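Local coordinates for protein putative hemolysin (Streptococcus mutans UA159, PDB 2RK5) that is a putative membrane hemolysin of the UPF0053 family, possibly binding flavin adenine dinucleotide, represented by its transporter-associated domain, at residues N19-S31 and F57-I69. Residues are numbered along the deposited sequence; the frame is centred on the assembly and turned at random.
Sequences NDFNEYFETDLES and FEVESNGKHLELI
Ser61 turns its OG anti to the backbone N (chi1 175°) and Asp28 sets CG between its own N and carbonyl carbon (chi1 69°), a pair of torsions that brings one hydroxyl to both the amide and the acid of Asp28. Ser61 OG accepts from Asp28 N at 2.8 Å; its separation from Asp28 OD1, to which it donates, is 2.4 Å, shorter than usual and doubtful in its exact length. A second junction forms at the end of helix 18-25, where Glu26 takes positive phi. There Glu26 O receives Lys64 NZ at 2.6 Å, tilted from the carbonyl plane, and Asn62 ND2 at 3.2 Å, from well above it. A bend at chi2 (101°) curls the lysine chain back, and its ammonium also donates to Asn62 O, bracing the type I' turn that joins strands 56-61 and 64-74 into a hairpin. Beneath these polar links, Leu66 CD1 abuts the edge of the Phe21 ring, 3.8 Å from CE2, and meets Leu29 CD1 tip to tip, while Leu29 CD2 lies 3.9 Å from Val59 CG2. Helix 37-45 adjoins this apolar layer through Ile37 on Phe21 and Phe40 on Leu29. Within 19-31, Asn22 OD1 accepts from Thr27 OG1 in the carbonyl plane and from Leu29 N above it, and ND2 donates to Leu29 O, fixing the chain leaving the helix. The hairpin tip is thus tied to the helix exit by hydrogen bonds over a hydrophobic base, and the lysine's positive charge would be expected to offset the partial negative charge of the helix C-terminus.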
loop_
_atom_site.group_PDB
_atom_site.type_symbol
_atom_site.label_atom_id
_atom_site.label_comp_id
_atom_site.label_asym_id
_atom_site.label_seq_id
_atom_site.Cartn_x
_atom_site.Cartn_y
_atom_site.Cartn_z
ATOM N N ASN A 19 -17.062 -3.653 -4.899
ATOM C CA ASN A 19 -18.455 -3.992 -5.185
ATOM C C ASN A 19 -19.390 -3.515 -4.060
ATOM O O ASN A 19 -20.468 -2.967 -4.302
ATOM C CB ASN A 19 -18.595 -5.492 -5.428
ATOM C CG ASN A 19 -18.011 -5.913 -6.770
ATOM O OD1 ASN A 19 -17.863 -5.096 -7.685
ATOM N ND2 ASN A 19 -17.720 -7.195 -6.915
ATOM N N ASP A 20 -18.996 -3.719 -2.803
ATOM C CA ASP A 20 -19.812 -3.240 -1.687
ATOM C C ASP A 20 -19.833 -1.698 -1.657
ATOM O O ASP A 20 -20.876 -1.086 -1.408
ATOM C CB ASP A 20 -19.293 -3.818 -0.374
ATOM C CG ASP A 20 -19.614 -5.305 -0.187
ATOM O OD1 ASP A 20 -20.197 -5.939 -1.109
ATOM O OD2 ASP A 20 -19.278 -5.840 0.905
ATOM N N PHE A 21 -18.682 -1.063 -1.890
ATOM C CA PHE A 21 -18.592 0.383 -1.935
ATOM C C PHE A 21 -19.556 0.939 -2.990
ATOM O O PHE A 21 -20.334 1.863 -2.741
ATOM C CB PHE A 21 -17.148 0.804 -2.245
ATOM C CG PHE A 21 -16.931 2.267 -2.245
ATOM C CD1 PHE A 21 -16.457 2.917 -1.117
ATOM C CD2 PHE A 21 -17.225 3.016 -3.358
ATOM C CE1 PHE A 21 -16.261 4.293 -1.116
ATOM C CE2 PHE A 21 -17.054 4.419 -3.376
ATOM C CZ PHE A 21 -16.594 5.061 -2.239
ATOM N N ASN A 22 -19.486 0.361 -4.174
ATOM C CA ASN A 22 -20.297 0.826 -5.297
ATOM C C ASN A 22 -21.790 0.666 -5.023
ATOM O O ASN A 22 -22.596 1.506 -5.440
ATOM C CB ASN A 22 -19.893 0.096 -6.580
ATOM C CG ASN A 22 -18.612 0.620 -7.170
ATOM O OD1 ASN A 22 -18.280 1.802 -7.018
ATOM N ND2 ASN A 22 -17.911 -0.240 -7.920
ATOM N N GLU A 23 -22.167 -0.420 -4.348
ATOM C CA GLU A 23 -23.563 -0.649 -3.983
ATOM C C GLU A 23 -24.037 0.419 -2.980
ATOM O O GLU A 23 -25.131 0.993 -3.136
ATOM C CB GLU A 23 -23.769 -2.075 -3.442
ATOM C CG GLU A 23 -25.197 -2.405 -3.071
ATOM C CD GLU A 23 -25.325 -3.782 -2.415
ATOM O OE1 GLU A 23 -24.646 -4.017 -1.383
ATOM O OE2 GLU A 23 -26.102 -4.629 -2.926
ATOM N N TYR A 24 -23.196 0.719 -1.988
ATOM C CA TYR A 24 -23.536 1.675 -0.946
ATOM C C TYR A 24 -23.658 3.100 -1.482
ATOM O O TYR A 24 -24.598 3.852 -1.153
ATOM C CB TYR A 24 -22.460 1.621 0.151
ATOM C CG TYR A 24 -22.788 2.446 1.379
ATOM C CD1 TYR A 24 -23.436 1.890 2.461
ATOM C CD2 TYR A 24 -22.453 3.787 1.434
ATOM C CE1 TYR A 24 -23.741 2.664 3.577
ATOM C CE2 TYR A 24 -22.771 4.571 2.534
ATOM C CZ TYR A 24 -23.401 4.006 3.598
ATOM O OH TYR A 24 -23.713 4.809 4.682
ATOM N N PHE A 25 -22.686 3.481 -2.301
ATOM C CA PHE A 25 -22.582 4.851 -2.807
ATOM C C PHE A 25 -23.200 5.075 -4.168
ATOM O O PHE A 25 -23.245 6.208 -4.634
ATOM C CB PHE A 25 -21.106 5.319 -2.793
ATOM C CG PHE A 25 -20.555 5.508 -1.413
ATOM C CD1 PHE A 25 -20.889 6.639 -0.684
ATOM C CD2 PHE A 25 -19.742 4.562 -0.826
ATOM C CE1 PHE A 25 -20.393 6.819 0.586
ATOM C CE2 PHE A 25 -19.286 4.735 0.454
ATOM C CZ PHE A 25 -19.606 5.861 1.151
ATOM N N GLU A 26 -23.727 4.012 -4.774
ATOM C CA GLU A 26 -24.388 4.100 -6.096
ATOM C C GLU A 26 -23.410 4.584 -7.155
ATOM O O GLU A 26 -23.719 5.432 -8.010
ATOM C CB GLU A 26 -25.681 4.946 -6.050
ATOM C CG GLU A 26 -26.625 4.439 -4.962
ATOM C CD GLU A 26 -28.049 5.021 -4.999
ATOM O OE1 GLU A 26 -28.346 5.929 -5.795
ATOM O OE2 GLU A 26 -28.887 4.532 -4.204
ATOM N N THR A 27 -22.203 4.018 -7.103
ATOM C CA THR A 27 -21.152 4.380 -8.030
ATOM C C THR A 27 -20.702 3.130 -8.811
ATOM O O THR A 27 -21.271 2.027 -8.640
ATOM C CB THR A 27 -19.959 5.001 -7.253
ATOM O OG1 THR A 27 -19.596 4.135 -6.174
ATOM C CG2 THR A 27 -20.359 6.346 -6.666
ATOM N N ASP A 28 -19.720 3.339 -9.687
ATOM C CA ASP A 28 -19.192 2.299 -10.575
ATOM C C ASP A 28 -17.664 2.378 -10.678
ATOM O O ASP A 28 -17.088 2.251 -11.766
ATOM C CB ASP A 28 -19.852 2.400 -11.984
ATOM C CG ASP A 28 -19.417 3.668 -12.772
ATOM O OD1 ASP A 28 -18.712 4.558 -12.222
ATOM O OD2 ASP A 28 -19.779 3.762 -13.977
ATOM N N LEU A 29 -17.011 2.533 -9.535
ATOM C CA LEU A 29 -15.550 2.632 -9.505
ATOM C C LEU A 29 -14.955 1.301 -9.908
ATOM O O LEU A 29 -15.474 0.261 -9.527
ATOM C CB LEU A 29 -15.067 2.945 -8.102
ATOM C CG LEU A 29 -15.584 4.258 -7.519
ATOM C CD1 LEU A 29 -14.906 4.554 -6.187
ATOM C CD2 LEU A 29 -15.424 5.393 -8.558
ATOM N N GLU A 30 -13.883 1.344 -10.686
ATOM C CA GLU A 30 -13.157 0.122 -11.022
ATOM C C GLU A 30 -11.740 0.459 -11.376
ATOM O O GLU A 30 -11.450 1.554 -11.844
ATOM C CB GLU A 30 -13.828 -0.603 -12.179
ATOM C CG GLU A 30 -13.881 0.196 -13.454
ATOM C CD GLU A 30 -14.647 -0.525 -14.566
ATOM O OE1 GLU A 30 -14.438 -1.755 -14.760
ATOM O OE2 GLU A 30 -15.467 0.138 -15.249
ATOM N N SER A 31 -10.851 -0.488 -11.135
ATOM C CA SER A 31 -9.472 -0.352 -11.564
ATOM C C SER A 31 -8.867 -1.739 -11.708
ATOM O O SER A 31 -9.226 -2.669 -10.992
ATOM C CB SER A 31 -8.699 0.490 -10.568
ATOM O OG SER A 31 -7.329 0.515 -10.832
ATOM N N PHE A 57 -7.880 12.064 -3.299
ATOM C CA PHE A 57 -8.154 11.556 -4.645
ATOM C C PHE A 57 -9.593 11.831 -4.989
ATOM O O PHE A 57 -10.481 11.461 -4.249
ATOM C CB PHE A 57 -7.892 10.046 -4.723
ATOM C CG PHE A 57 -7.816 9.519 -6.129
ATOM C CD1 PHE A 57 -6.929 10.050 -7.022
ATOM C CD2 PHE A 57 -8.603 8.464 -6.538
ATOM C CE1 PHE A 57 -6.824 9.562 -8.303
ATOM C CE2 PHE A 57 -8.496 7.969 -7.849
ATOM C CZ PHE A 57 -7.628 8.533 -8.709
ATOM N N GLU A 58 -9.813 12.499 -6.108
ATOM C CA GLU A 58 -11.152 12.901 -6.494
ATOM C C GLU A 58 -11.553 12.154 -7.754
ATOM O O GLU A 58 -10.797 12.076 -8.732
ATOM C CB GLU A 58 -11.201 14.419 -6.713
ATOM C CG GLU A 58 -11.096 15.171 -5.403
ATOM C CD GLU A 58 -11.148 16.675 -5.562
ATOM O OE1 GLU A 58 -12.230 17.198 -5.864
ATOM O OE2 GLU A 58 -10.108 17.336 -5.374
ATOM N N VAL A 59 -12.752 11.596 -7.708
ATOM C CA VAL A 59 -13.292 10.916 -8.875
ATOM C C VAL A 59 -14.754 11.248 -9.071
ATOM O O VAL A 59 -15.426 11.662 -8.147
ATOM C CB VAL A 59 -13.089 9.388 -8.790
ATOM C CG1 VAL A 59 -11.605 9.035 -8.797
ATOM C CG2 VAL A 59 -13.788 8.804 -7.585
ATOM N N GLU A 60 -15.232 11.085 -10.294
ATOM C CA GLU A 60 -16.641 11.262 -10.595
ATOM C C GLU A 60 -17.217 9.938 -11.063
ATOM O O GLU A 60 -16.623 9.263 -11.907
ATOM C CB GLU A 60 -16.859 12.324 -11.683
ATOM C CG GLU A 60 -18.320 12.468 -12.074
ATOM C CD GLU A 60 -18.534 13.607 -13.038
ATOM O OE1 GLU A 60 -17.523 14.182 -13.538
ATOM O OE2 GLU A 60 -19.717 13.945 -13.294
ATOM N N SER A 61 -18.373 9.564 -10.528
ATOM C CA SER A 61 -19.007 8.313 -10.916
ATOM C C SER A 61 -20.528 8.405 -10.755
ATOM O O SER A 61 -21.049 8.791 -9.690
ATOM C CB SER A 61 -18.457 7.152 -10.082
ATOM O OG SER A 61 -19.162 5.960 -10.385
ATOM N N ASN A 62 -21.242 8.085 -11.832
ATOM C CA ASN A 62 -22.718 8.047 -11.782
ATOM C C ASN A 62 -23.264 9.362 -11.269
ATOM O O ASN A 62 -24.236 9.409 -10.515
ATOM C CB ASN A 62 -23.211 6.846 -10.965
ATOM C CG ASN A 62 -22.980 5.522 -11.686
ATOM O OD1 ASN A 62 -22.613 5.505 -12.869
ATOM N ND2 ASN A 62 -23.187 4.411 -10.985
ATOM N N GLY A 63 -22.616 10.431 -11.715
ATOM C CA GLY A 63 -23.025 11.777 -11.390
ATOM C C GLY A 63 -22.690 12.246 -9.991
ATOM O O GLY A 63 -23.026 13.372 -9.625
ATOM N N LYS A 64 -22.037 11.393 -9.214
ATOM C CA LYS A 64 -21.533 11.778 -7.895
ATOM C C LYS A 64 -20.047 12.146 -8.006
ATOM O O LYS A 64 -19.274 11.467 -8.718
ATOM C CB LYS A 64 -21.662 10.636 -6.888
ATOM C CG LYS A 64 -23.092 10.184 -6.547
ATOM C CD LYS A 64 -23.361 8.889 -7.347
ATOM C CE LYS A 64 -24.764 8.454 -7.322
ATOM N NZ LYS A 64 -25.129 7.600 -8.455
ATOM N N HIS A 65 -19.651 13.235 -7.345
ATOM C CA HIS A 65 -18.239 13.547 -7.166
ATOM C C HIS A 65 -17.857 13.016 -5.798
ATOM O O HIS A 65 -18.548 13.269 -4.835
ATOM C CB HIS A 65 -17.968 15.050 -7.228
ATOM C CG HIS A 65 -16.576 15.429 -6.822
ATOM N ND1 HIS A 65 -15.564 15.665 -7.729
ATOM C CD2 HIS A 65 -16.032 15.623 -5.598
ATOM C CE1 HIS A 65 -14.460 15.983 -7.078
ATOM N NE2 HIS A 65 -14.714 15.954 -5.781
ATOM N N LEU A 66 -16.781 12.238 -5.742
ATOM C CA LEU A 66 -16.281 11.670 -4.492
ATOM C C LEU A 66 -14.888 12.229 -4.248
ATOM O O LEU A 66 -14.056 12.267 -5.158
ATOM C CB LEU A 66 -16.161 10.163 -4.603
ATOM C CG LEU A 66 -17.400 9.329 -4.924
ATOM C CD1 LEU A 66 -17.062 7.827 -4.949
ATOM C CD2 LEU A 66 -18.447 9.598 -3.946
ATOM N N GLU A 67 -14.632 12.600 -3.001
ATOM C CA GLU A 67 -13.277 12.949 -2.560
ATOM C C GLU A 67 -12.874 11.907 -1.517
ATOM O O GLU A 67 -13.573 11.722 -0.525
ATOM C CB GLU A 67 -13.196 14.368 -1.988
ATOM C CG GLU A 67 -11.793 14.740 -1.551
ATOM C CD GLU A 67 -11.668 16.141 -0.982
ATOM O OE1 GLU A 67 -12.694 16.758 -0.692
ATOM O OE2 GLU A 67 -10.524 16.594 -0.784
ATOM N N LEU A 68 -11.767 11.212 -1.767
ATOM C CA LEU A 68 -11.271 10.155 -0.881
ATOM C C LEU A 68 -10.004 10.673 -0.200
ATOM O O LEU A 68 -9.107 11.154 -0.876
ATOM C CB LEU A 68 -10.935 8.904 -1.667
ATOM C CG LEU A 68 -12.033 8.052 -2.283
ATOM C CD1 LEU A 68 -12.866 8.858 -3.204
ATOM C CD2 LEU A 68 -11.385 6.902 -3.036
ATOM N N ILE A 69 -9.949 10.544 1.123
ATOM C CA ILE A 69 -8.823 11.022 1.919
ATOM C C ILE A 69 -8.446 9.975 2.948
ATOM O O ILE A 69 -9.309 9.406 3.595
ATOM C CB ILE A 69 -9.149 12.330 2.673
ATOM C CG1 ILE A 69 -9.880 13.342 1.794
ATOM C CG2 ILE A 69 -7.854 12.957 3.197
ATOM C CD1 ILE A 69 -10.316 14.609 2.573
#